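Local coordinates for teichoic acid biosynthesis protein F (Staphylococcus epidermidis, PDB 3L7I) that belongs to the teichoic acid biosynthesis machinery and, in the part modelled here, has a two-domain GT-B type fold, at residues A[382-387]-A[400-405]; A[353-358]-A[420-425]; A[532-537]-A[576-581]; A[538-543]-A[614-619]. One frame throughout, in Å; residues are numbered along the deposited sequence.

Overall arrangement
The four contacts lie in two parallel Rossmann-like sheets, two in each, and the centres of contacts 2 and 4 are about 33 Å apart. Contacts 1 and 2 share the first sheet and touch, since strands 384-389 and 354-358 are neighbours in it. Contact 2 is buried, its strands joined by backbone hydrogen bonds and its side chains meeting by apolar packing, whereas contact 1, at the sheet's margin, adds a salt bridge and has exposed residues. Contacts 3 and 4 share the second sheet, where strands 577-581 and 539-543 adjoin. Contact 4 is a buried strand pair secured by an aspartate; contact 3, only partly buried, packs a loop on the sheet by aliphatic side chains without hydrogen bonds.

Contact 1. Residues A[382-387]-A[400-405]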
# COMPACT_ATOMS: atom_id res chain seq x y z
N ASN A 382 6.15 3.65 -47.88
CA ASN A 382 7.20 3.84 -46.89
C ASN A 382 6.72 4.29 -45.50
O ASN A 382 7.50 4.82 -44.72
CB ASN A 382 8.31 4.74 -47.44
CG ASN A 382 8.86 4.25 -48.79
OD1 ASN A 382 8.94 3.04 -49.04
ND2 ASN A 382 9.22 5.19 -49.67
N TYR A 383 5.46 4.06 -45.19
CA TYR A 383 4.98 4.32 -43.83
C TYR A 383 4.98 3.02 -43.02
O TYR A 383 4.99 1.93 -43.59
CB TYR A 383 3.57 4.90 -43.86
CG TYR A 383 3.46 6.32 -44.35
CD1 TYR A 383 2.41 6.69 -45.16
CD2 TYR A 383 4.38 7.28 -43.98
CE1 TYR A 383 2.26 7.98 -45.60
CE2 TYR A 383 4.25 8.59 -44.42
CZ TYR A 383 3.18 8.93 -45.24
OH TYR A 383 3.01 10.22 -45.70
N ARG A 384 4.98 3.14 -41.69
CA ARG A 384 4.86 1.95 -40.85
C ARG A 384 3.38 1.54 -40.76
O ARG A 384 2.58 2.19 -40.07
CB ARG A 384 5.47 2.17 -39.46
CG ARG A 384 5.51 0.88 -38.61
CD ARG A 384 6.59 0.90 -37.53
NE ARG A 384 6.10 1.29 -36.20
CZ ARG A 384 5.86 0.43 -35.20
NH1 ARG A 384 6.04 -0.88 -35.37
NH2 ARG A 384 5.41 0.88 -34.04
N TYR A 385 3.00 0.48 -41.47
CA TYR A 385 1.64 -0.05 -41.38
C TYR A 385 1.51 -1.19 -40.37
O TYR A 385 2.29 -2.16 -40.37
CB TYR A 385 1.16 -0.48 -42.76
CG TYR A 385 1.08 0.67 -43.73
CD1 TYR A 385 -0.04 1.49 -43.78
CD2 TYR A 385 2.13 0.95 -44.59
CE1 TYR A 385 -0.12 2.56 -44.66
CE2 TYR A 385 2.06 2.01 -45.48
CZ TYR A 385 0.94 2.81 -45.52
OH TYR A 385 0.88 3.87 -46.41
N ILE A 386 0.52 -1.05 -39.48
CA ILE A 386 0.25 -2.05 -38.46
C ILE A 386 -1.20 -2.51 -38.53
O ILE A 386 -2.11 -1.68 -38.62
CB ILE A 386 0.56 -1.49 -37.08
CG1 ILE A 386 2.03 -1.07 -37.01
CG2 ILE A 386 0.31 -2.53 -36.01
CD1 ILE A 386 2.38 -0.14 -35.85
N TRP A 387 -1.43 -3.82 -38.52
CA TRP A 387 -2.79 -4.38 -38.39
C TRP A 387 -3.03 -5.08 -37.04
O TRP A 387 -2.17 -5.82 -36.54
CB TRP A 387 -3.11 -5.33 -39.54
CG TRP A 387 -3.71 -4.63 -40.74
CD1 TRP A 387 -3.04 -3.95 -41.74
CD2 TRP A 387 -5.09 -4.55 -41.08
NE1 TRP A 387 -3.93 -3.45 -42.66
CE2 TRP A 387 -5.19 -3.80 -42.27
CE3 TRP A 387 -6.25 -5.05 -40.49
CZ2 TRP A 387 -6.41 -3.53 -42.87
CZ3 TRP A 387 -7.46 -4.78 -41.09
CH2 TRP A 387 -7.53 -4.03 -42.27
N SER A 400 3.42 -4.53 -46.64
CA SER A 400 4.52 -4.28 -45.72
C SER A 400 4.12 -4.21 -44.26
O SER A 400 4.95 -3.92 -43.40
CB SER A 400 5.23 -2.97 -46.09
OG SER A 400 4.38 -1.86 -45.87
N ALA A 401 2.85 -4.45 -43.97
CA ALA A 401 2.35 -4.26 -42.61
C ALA A 401 2.88 -5.33 -41.66
O ALA A 401 3.11 -6.47 -42.08
CB ALA A 401 0.83 -4.25 -42.59
N GLU A 402 3.07 -4.95 -40.40
CA GLU A 402 3.31 -5.93 -39.35
C GLU A 402 2.01 -6.09 -38.61
O GLU A 402 1.21 -5.14 -38.54
CB GLU A 402 4.42 -5.49 -38.40
CG GLU A 402 4.46 -4.00 -38.15
CD GLU A 402 5.21 -3.64 -36.85
OE1 GLU A 402 6.41 -3.25 -36.94
OE2 GLU A 402 4.60 -3.74 -35.75
N LYS A 403 1.76 -7.28 -38.08
CA LYS A 403 0.52 -7.50 -37.33
C LYS A 403 0.68 -7.71 -35.82
O LYS A 403 1.61 -8.39 -35.39
CB LYS A 403 -0.36 -8.59 -37.98
CG LYS A 403 0.31 -9.62 -38.88
CD LYS A 403 -0.75 -10.28 -39.74
CE LYS A 403 -0.24 -11.49 -40.47
NZ LYS A 403 0.13 -12.58 -39.55
N VAL A 404 -0.21 -7.12 -35.03
CA VAL A 404 -0.21 -7.28 -33.57
C VAL A 404 -1.44 -8.01 -33.02
O VAL A 404 -2.51 -8.02 -33.63
CB VAL A 404 -0.18 -5.93 -32.87
CG1 VAL A 404 1.01 -5.15 -33.32
CG2 VAL A 404 -1.45 -5.18 -33.18
N LYS A 405 -1.29 -8.60 -31.83
CA LYS A 405 -2.39 -9.28 -31.15
C LYS A 405 -3.10 -8.35 -30.12
O LYS A 405 -2.46 -7.56 -29.41
CB LYS A 405 -1.88 -10.55 -30.47
CG LYS A 405 -2.93 -11.36 -29.76
CD LYS A 405 -2.45 -12.75 -29.41
CE LYS A 405 -3.59 -13.59 -28.84
NZ LYS A 405 -3.10 -14.83 -28.17
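Strands 384-387 and 402-405 run parallel with marked twist, their axes 4.7 Å apart at closest approach and their directions differing by 37°. Glu402 is held through both backbone polar groups: its N donates to Tyr385 O (2.9 Å), and its O accepts from Trp387 N (3.0 Å). One step on, Val404 N meets Trp387 O at 2.8 Å, nearly along the C=O axis. On the face of Ile386, the Glu402 side chain is extended beyond CG and runs alongside Ile386. Its OE1 arrives at the edge of the Arg384 guanidinium, 2.9 Å from Arg384 NH1, in a salt bridge whose hydrogen bond is weak; the two planes stand 77° apart. Ile386 CD1 lies over one face of that guanidinium, and Arg384 NH2 has a second carboxylate in Glu417. Ile386 CG2 also meets Val404 CG1 (3.8 Å). Elsewhere Ala401 CB packs on Tyr385 CB (3.8 Å) and approaches the indole edge at Trp387 CD1 (4.0 Å). Helix 367-379 packs on Tyr385 and Trp387, helix 409-417 on Ile386 and Val404. Strand 402-405 thus closes one margin of the parallel, helix-flanked Rossmann-like sheet characteristic of a GT-B domain.

Contact 2. Residues A[353-358]-A[420-425]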
# COMPACT_ATOMS: atom_id res chain seq x y z
N LYS A 353 4.61 8.76 -38.90
CA LYS A 353 4.41 7.86 -40.03
C LYS A 353 3.90 6.44 -39.71
O LYS A 353 4.02 5.54 -40.54
CB LYS A 353 5.63 7.81 -40.94
CG LYS A 353 6.94 7.62 -40.24
CD LYS A 353 8.08 7.51 -41.26
CE LYS A 353 8.19 8.75 -42.14
NZ LYS A 353 9.38 8.67 -43.04
N THR A 354 3.31 6.27 -38.53
CA THR A 354 2.71 4.99 -38.12
C THR A 354 1.19 5.05 -38.24
O THR A 354 0.56 5.98 -37.75
CB THR A 354 3.09 4.60 -36.64
OG1 THR A 354 4.46 4.18 -36.56
CG2 THR A 354 2.20 3.46 -36.14
N ILE A 355 0.60 4.04 -38.87
CA ILE A 355 -0.86 3.95 -39.00
C ILE A 355 -1.38 2.57 -38.55
O ILE A 355 -0.83 1.54 -38.95
CB ILE A 355 -1.25 4.22 -40.46
CG1 ILE A 355 -0.53 5.48 -40.96
CG2 ILE A 355 -2.77 4.33 -40.65
CD1 ILE A 355 -0.51 5.56 -42.47
N VAL A 356 -2.42 2.53 -37.71
CA VAL A 356 -3.07 1.26 -37.35
C VAL A 356 -4.39 1.02 -38.07
O VAL A 356 -5.18 1.95 -38.23
CB VAL A 356 -3.42 1.13 -35.84
CG1 VAL A 356 -2.84 -0.14 -35.25
CG2 VAL A 356 -3.01 2.36 -35.05
N PHE A 357 -4.64 -0.23 -38.43
CA PHE A 357 -5.89 -0.65 -39.07
C PHE A 357 -6.53 -1.76 -38.27
O PHE A 357 -5.83 -2.62 -37.73
CB PHE A 357 -5.64 -1.14 -40.49
CG PHE A 357 -5.13 -0.09 -41.40
CD1 PHE A 357 -5.92 0.40 -42.41
CD2 PHE A 357 -3.87 0.44 -41.22
CE1 PHE A 357 -5.45 1.40 -43.25
CE2 PHE A 357 -3.40 1.43 -42.05
CZ PHE A 357 -4.19 1.91 -43.08
N GLU A 358 -7.85 -1.76 -38.21
CA GLU A 358 -8.54 -2.87 -37.60
C GLU A 358 -9.93 -2.88 -38.17
O GLU A 358 -10.60 -1.86 -38.19
CB GLU A 358 -8.58 -2.67 -36.10
CG GLU A 358 -9.00 -3.86 -35.28
CD GLU A 358 -9.22 -3.46 -33.81
OE1 GLU A 358 -8.74 -4.17 -32.88
OE2 GLU A 358 -9.88 -2.40 -33.60
N HIS A 420 -2.34 7.93 -36.74
CA HIS A 420 -3.66 7.66 -37.30
C HIS A 420 -4.24 6.28 -36.98
O HIS A 420 -3.58 5.25 -37.23
CB HIS A 420 -3.63 7.85 -38.81
CG HIS A 420 -3.60 9.28 -39.22
ND1 HIS A 420 -2.44 10.02 -39.23
CD2 HIS A 420 -4.59 10.11 -39.62
CE1 HIS A 420 -2.72 11.25 -39.63
NE2 HIS A 420 -4.01 11.33 -39.88
N TRP A 421 -5.46 6.29 -36.43
CA TRP A 421 -6.29 5.08 -36.29
C TRP A 421 -7.33 4.95 -37.42
O TRP A 421 -8.13 5.87 -37.68
CB TRP A 421 -7.06 5.06 -34.96
CG TRP A 421 -6.27 5.20 -33.73
CD1 TRP A 421 -4.92 5.24 -33.62
CD2 TRP A 421 -6.78 5.30 -32.40
NE1 TRP A 421 -4.55 5.39 -32.30
CE2 TRP A 421 -5.69 5.42 -31.54
CE3 TRP A 421 -8.07 5.32 -31.87
CZ2 TRP A 421 -5.83 5.56 -30.17
CZ3 TRP A 421 -8.22 5.46 -30.51
CH2 TRP A 421 -7.11 5.57 -29.67
N VAL A 422 -7.33 3.80 -38.08
CA VAL A 422 -8.30 3.51 -39.12
C VAL A 422 -9.12 2.31 -38.72
O VAL A 422 -8.57 1.21 -38.49
CB VAL A 422 -7.62 3.19 -40.40
CG1 VAL A 422 -8.59 2.60 -41.34
CG2 VAL A 422 -7.01 4.45 -40.97
N SER A 423 -10.43 2.50 -38.59
CA SER A 423 -11.33 1.37 -38.42
C SER A 423 -12.82 1.59 -38.75
O SER A 423 -13.28 2.71 -38.99
CB SER A 423 -11.15 0.72 -37.03
OG SER A 423 -11.75 1.47 -35.99
N ASN A 424 -13.54 0.48 -38.75
CA ASN A 424 -14.91 0.42 -39.19
C ASN A 424 -15.83 -0.07 -38.07
O ASN A 424 -16.96 -0.52 -38.32
CB ASN A 424 -15.01 -0.55 -40.35
CG ASN A 424 -14.75 -1.97 -39.91
OD1 ASN A 424 -14.14 -2.18 -38.87
ND2 ASN A 424 -15.22 -2.93 -40.68
N ALA A 425 -15.37 0.02 -36.83
CA ALA A 425 -16.22 -0.35 -35.71
C ALA A 425 -15.70 0.34 -34.48
O ALA A 425 -14.61 0.91 -34.51
CB ALA A 425 -16.24 -1.83 -35.52
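This is a buried pairing of two parallel strands at the heart of a Rossmann-like sheet, where 354-358 lies beside 420-423. Three backbone bonds join them, each nearly along its C=O axis: Val356 N to His420 O (3.0 Å), Val422 N to Val356 O (2.8 Å) and Glu358 N to Val422 O (3.1 Å). Val356 is therefore gripped through both its N and its O. On the face of Ile355 and Phe357, Val422 CB sits over one face of the Phe357 ring, offset toward the rim, in a CH-pi contact 4.2 Å from the ring centroid. Val422 CG1, anti to its own backbone N (chi1 167°), comes to Phe357 CD1 at 3.6 Å. With strand order 3-2-1-4 on this side of the sheet, the pair is the topological switch point of the fold, where the crossovers change direction. Helices 367-379 and 706-721 pack on the Phe357 and Val422 face, and His420 NE2 bonds to Asp717 of the latter helix. On the reverse face Val356 CG2 meets Trp421 CD1 (3.7 Å), the two side chains lying side by side, while the Trp421 ring meets Tyr415 edge-to-face. Glu358 OE1 is taken up by Ser388 OG and by a salt bridge to Arg406.

Contact 3. Residues A[532-537]-A[576-581]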
# COMPACT_ATOMS: atom_id res chain seq x y z
N LEU A 532 -14.48 -20.01 -56.07
CA LEU A 532 -15.65 -20.68 -55.49
C LEU A 532 -16.08 -21.99 -56.20
O LEU A 532 -17.05 -22.63 -55.78
CB LEU A 532 -16.83 -19.72 -55.42
CG LEU A 532 -16.66 -18.49 -54.53
CD1 LEU A 532 -17.63 -17.38 -54.90
CD2 LEU A 532 -16.78 -18.84 -53.05
N ASN A 533 -15.36 -22.37 -57.26
CA ASN A 533 -15.66 -23.58 -58.04
C ASN A 533 -17.05 -23.61 -58.64
O ASN A 533 -17.70 -24.65 -58.70
CB ASN A 533 -15.41 -24.83 -57.21
CG ASN A 533 -14.05 -24.82 -56.55
OD1 ASN A 533 -13.01 -25.01 -57.21
ND2 ASN A 533 -14.03 -24.57 -55.23
N LEU A 534 -17.48 -22.45 -59.10
CA LEU A 534 -18.81 -22.29 -59.66
C LEU A 534 -18.88 -22.79 -61.10
O LEU A 534 -18.02 -22.47 -61.93
CB LEU A 534 -19.22 -20.82 -59.57
CG LEU A 534 -19.28 -20.29 -58.14
CD1 LEU A 534 -19.62 -18.81 -58.10
CD2 LEU A 534 -20.30 -21.08 -57.39
N PRO A 535 -19.91 -23.59 -61.41
CA PRO A 535 -20.33 -23.92 -62.77
C PRO A 535 -20.24 -22.74 -63.74
O PRO A 535 -20.36 -21.59 -63.31
CB PRO A 535 -21.78 -24.33 -62.58
CG PRO A 535 -21.79 -24.97 -61.22
CD PRO A 535 -20.70 -24.31 -60.40
N SER A 536 -20.07 -23.02 -65.02
CA SER A 536 -19.72 -21.98 -66.00
C SER A 536 -20.93 -21.35 -66.70
O SER A 536 -20.94 -20.15 -66.95
CB SER A 536 -18.75 -22.54 -67.05
OG SER A 536 -17.62 -23.14 -66.45
N ASP A 537 -21.93 -22.16 -67.02
CA ASP A 537 -23.07 -21.68 -67.79
C ASP A 537 -24.12 -21.00 -66.91
O ASP A 537 -25.03 -20.34 -67.40
CB ASP A 537 -23.73 -22.85 -68.51
CG ASP A 537 -24.12 -23.97 -67.55
OD1 ASP A 537 -23.22 -24.48 -66.83
OD2 ASP A 537 -25.32 -24.33 -67.51
N ASP A 576 -30.48 -23.39 -64.27
CA ASP A 576 -30.13 -22.07 -64.76
C ASP A 576 -29.25 -21.32 -63.76
O ASP A 576 -28.46 -20.45 -64.14
CB ASP A 576 -31.40 -21.25 -65.05
CG ASP A 576 -32.22 -21.81 -66.21
OD1 ASP A 576 -31.63 -22.10 -67.28
OD2 ASP A 576 -33.46 -21.94 -66.06
N TYR A 577 -29.38 -21.67 -62.49
CA TYR A 577 -28.78 -20.91 -61.40
C TYR A 577 -27.92 -21.71 -60.43
O TYR A 577 -28.06 -22.93 -60.26
CB TYR A 577 -29.86 -20.23 -60.57
CG TYR A 577 -30.57 -19.10 -61.26
CD1 TYR A 577 -30.08 -17.80 -61.18
CD2 TYR A 577 -31.74 -19.33 -61.98
CE1 TYR A 577 -30.74 -16.77 -61.82
CE2 TYR A 577 -32.41 -18.31 -62.61
CZ TYR A 577 -31.90 -17.03 -62.53
OH TYR A 577 -32.57 -15.99 -63.16
N VAL A 578 -27.05 -20.99 -59.76
CA VAL A 578 -26.42 -21.52 -58.58
C VAL A 578 -26.71 -20.50 -57.46
O VAL A 578 -26.77 -19.30 -57.72
CB VAL A 578 -24.95 -21.74 -58.86
CG1 VAL A 578 -24.13 -20.56 -58.37
CG2 VAL A 578 -24.52 -23.02 -58.24
N ILE A 579 -26.94 -20.96 -56.24
CA ILE A 579 -27.28 -19.99 -55.18
C ILE A 579 -26.23 -19.90 -54.05
O ILE A 579 -25.86 -20.91 -53.45
CB ILE A 579 -28.68 -20.27 -54.60
CG1 ILE A 579 -29.09 -19.18 -53.64
CG2 ILE A 579 -28.75 -21.64 -53.92
CD1 ILE A 579 -30.48 -19.46 -53.04
N LEU A 580 -25.74 -18.69 -53.78
CA LEU A 580 -24.74 -18.51 -52.71
C LEU A 580 -25.41 -18.19 -51.38
O LEU A 580 -26.13 -17.18 -51.28
CB LEU A 580 -23.74 -17.41 -53.06
CG LEU A 580 -23.11 -17.50 -54.45
CD1 LEU A 580 -22.02 -16.46 -54.65
CD2 LEU A 580 -22.56 -18.89 -54.63
N LEU A 581 -25.20 -19.03 -50.38
CA LEU A 581 -25.80 -18.82 -49.07
C LEU A 581 -24.82 -18.13 -48.11
O LEU A 581 -23.81 -18.73 -47.69
CB LEU A 581 -26.27 -20.15 -48.46
CG LEU A 581 -27.14 -21.07 -49.31
CD1 LEU A 581 -27.47 -22.35 -48.56
CD2 LEU A 581 -28.42 -20.39 -49.77
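Leu534 reaches down from a loop and rests its CD2 methyl against two side chains of strand 577-581, crossing Val578 at about a right angle and Leu580 obliquely. Its CG is anti to the carbonyl carbon (chi1 -61°), and chi2 (177°) carries CD1 on in line with the chain, while CD2, the other branch, makes both meetings: Leu534 CD2 is 4.0 Å from Val578 CG1 and 4.2 Å from Leu580 CD2. Val578 and Leu580 can both take part because they alternate with Tyr577 and Ile579, whose side chains start off away from the loop. The other branch of each strand residue meets a neighbour of Leu534 more loosely. Pro535 CG lies 4.5 Å from Val578 CG2, and nearer the helix Leu532 CD1 lies 4.5 Å from Leu580 CD1. The backbones themselves stay well apart, with CA atoms of Leu534 and Val578 at 7.7 Å, and no hydrogen bond links the segments. The contact belongs to the second Rossmann-like domain of the GT-B architecture, where the loop carries the chain from helix 522-531 into strand 539-543, the immediate neighbour of 577-581. A Schellman motif ends the helix at Asn533, whose positive phi (59°) turns the chain there, and Leu532 and Leu534, on either side of it in sequence, both start toward the strand. Ile601 of strand 600-602 touches Leu534, Val578 and Leu580 together, and Leu612 of helix 609-614 packs on Leu532 and Leu580.

Contact 4. Residues A[538-543]-A[614-619]; sequences KKVIMY and LISDCL
Asp617 grips both backbone polar groups of Val540, one with its carboxylate and one with its own N. Its carboxylate oxygen OD2 accepts from Val540 N at 2.7 Å through the anti lone pair, and its backbone N donates to Val540 O at 2.8 Å, in the carbonyl plane. The side chain reaches the strand because CG is anti to the carbonyl carbon (chi1 -66°). A third bond, Met542 N to Cys618 O (3.2 Å), is fairly straight at the hydrogen, but the donor lies above the carbonyl plane, 26° out of it. Around the carboxylate, Lys539 crosses Asp617 at about a right angle and lays its CB 3.3 Å from Asp617 OD2. The Lys539 ammonium stays 5.6 Å away (NZ to Asp617 OD1), too far for a salt bridge, though its charge may still favour the carboxylate. Farther out the packing is mostly apolar. Ile541 CG1 meets Cys618 SG at 3.6 Å on one face of the sheet. On the other, Met542, bent at chi2 and chi3, brings CE to Leu619 CG (3.9 Å), and its CB passes Ser616 OG, which bonds to Leu612 O in helix 609-614. Strands 539-543 and 618-621 are the first and fourth of this parallel Rossmann-like sheet, neighbours in it although some 70 residues of chain separate them. Helix 609-614 ends shortly before, and Asp617 OD2 supplies an acceptor to Val540 N just ahead of strand 618-621. Bonding from Val540 N and the nearby lysine would both be expected to keep Asp617 ionised.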
# COMPACT_ATOMS: atom_id res chain seq x y z
N LYS A 538 -23.96 -21.16 -65.60
CA LYS A 538 -25.01 -20.87 -64.64
C LYS A 538 -24.90 -19.45 -64.05
O LYS A 538 -23.82 -18.96 -63.76
CB LYS A 538 -25.04 -21.98 -63.57
CG LYS A 538 -26.03 -23.13 -63.89
CD LYS A 538 -25.42 -24.57 -63.85
CE LYS A 538 -26.40 -25.66 -63.34
NZ LYS A 538 -26.66 -25.58 -61.81
N LYS A 539 -26.05 -18.80 -63.92
CA LYS A 539 -26.14 -17.49 -63.31
C LYS A 539 -26.21 -17.63 -61.79
O LYS A 539 -26.32 -18.73 -61.25
CB LYS A 539 -27.34 -16.71 -63.86
CG LYS A 539 -27.10 -16.11 -65.25
CD LYS A 539 -28.12 -15.03 -65.62
CE LYS A 539 -29.50 -15.63 -65.96
NZ LYS A 539 -30.61 -14.63 -65.85
N VAL A 540 -26.14 -16.51 -61.08
CA VAL A 540 -25.80 -16.59 -59.66
C VAL A 540 -26.70 -15.78 -58.73
O VAL A 540 -26.69 -14.54 -58.76
CB VAL A 540 -24.34 -16.18 -59.44
CG1 VAL A 540 -24.05 -16.00 -57.96
CG2 VAL A 540 -23.42 -17.18 -60.08
N ILE A 541 -27.47 -16.48 -57.90
CA ILE A 541 -28.26 -15.84 -56.85
C ILE A 541 -27.47 -15.83 -55.53
O ILE A 541 -26.79 -16.82 -55.18
CB ILE A 541 -29.62 -16.56 -56.66
CG1 ILE A 541 -30.48 -16.43 -57.90
CG2 ILE A 541 -30.39 -15.99 -55.52
CD1 ILE A 541 -31.56 -17.48 -57.98
N MET A 542 -27.52 -14.70 -54.82
CA MET A 542 -26.97 -14.64 -53.46
C MET A 542 -28.05 -14.42 -52.44
O MET A 542 -28.94 -13.59 -52.63
CB MET A 542 -25.93 -13.53 -53.31
CG MET A 542 -24.79 -13.95 -52.40
SD MET A 542 -24.08 -12.63 -51.40
CE MET A 542 -24.71 -11.21 -52.28
N TYR A 543 -27.97 -15.14 -51.33
CA TYR A 543 -29.01 -15.06 -50.32
C TYR A 543 -28.39 -14.70 -48.99
O TYR A 543 -27.57 -15.43 -48.47
CB TYR A 543 -29.73 -16.40 -50.22
CG TYR A 543 -30.83 -16.44 -49.20
CD1 TYR A 543 -31.65 -15.35 -48.98
CD2 TYR A 543 -31.06 -17.59 -48.47
CE1 TYR A 543 -32.67 -15.40 -48.04
CE2 TYR A 543 -32.06 -17.65 -47.54
CZ TYR A 543 -32.87 -16.56 -47.33
OH TYR A 543 -33.87 -16.66 -46.38
N LEU A 614 -20.21 -8.65 -56.69
CA LEU A 614 -19.76 -8.47 -58.07
C LEU A 614 -20.18 -9.63 -58.97
O LEU A 614 -20.63 -9.43 -60.08
CB LEU A 614 -18.24 -8.33 -58.13
CG LEU A 614 -17.69 -6.92 -57.91
CD1 LEU A 614 -16.25 -6.87 -58.38
CD2 LEU A 614 -18.52 -5.89 -58.64
N ILE A 615 -20.06 -10.85 -58.47
CA ILE A 615 -20.45 -11.99 -59.28
C ILE A 615 -21.93 -12.40 -59.12
O ILE A 615 -22.33 -13.44 -59.62
CB ILE A 615 -19.53 -13.21 -59.03
CG1 ILE A 615 -19.77 -13.79 -57.64
CG2 ILE A 615 -18.06 -12.85 -59.29
CD1 ILE A 615 -19.05 -15.11 -57.38
N SER A 616 -22.75 -11.58 -58.46
CA SER A 616 -24.15 -11.96 -58.23
C SER A 616 -25.13 -11.29 -59.18
O SER A 616 -25.14 -10.05 -59.28
CB SER A 616 -24.58 -11.62 -56.81
OG SER A 616 -23.92 -12.42 -55.85
N ASP A 617 -25.95 -12.10 -59.84
CA ASP A 617 -26.97 -11.60 -60.76
C ASP A 617 -28.17 -11.00 -60.04
O ASP A 617 -28.90 -10.21 -60.62
CB ASP A 617 -27.41 -12.69 -61.72
CG ASP A 617 -26.29 -13.12 -62.66
OD1 ASP A 617 -25.96 -12.36 -63.61
OD2 ASP A 617 -25.74 -14.23 -62.44
N CYS A 618 -28.37 -11.39 -58.79
CA CYS A 618 -29.35 -10.73 -57.94
C CYS A 618 -29.03 -11.02 -56.48
O CYS A 618 -28.22 -11.91 -56.19
CB CYS A 618 -30.77 -11.18 -58.26
SG CYS A 618 -31.15 -12.92 -57.91
N LEU A 619 -29.66 -10.27 -55.59
CA LEU A 619 -29.51 -10.41 -54.14
C LEU A 619 -30.84 -10.82 -53.52
O LEU A 619 -31.88 -10.24 -53.83
CB LEU A 619 -29.06 -9.09 -53.53
CG LEU A 619 -28.09 -9.25 -52.35
CD1 LEU A 619 -27.98 -7.99 -51.52
CD2 LEU A 619 -28.48 -10.43 -51.50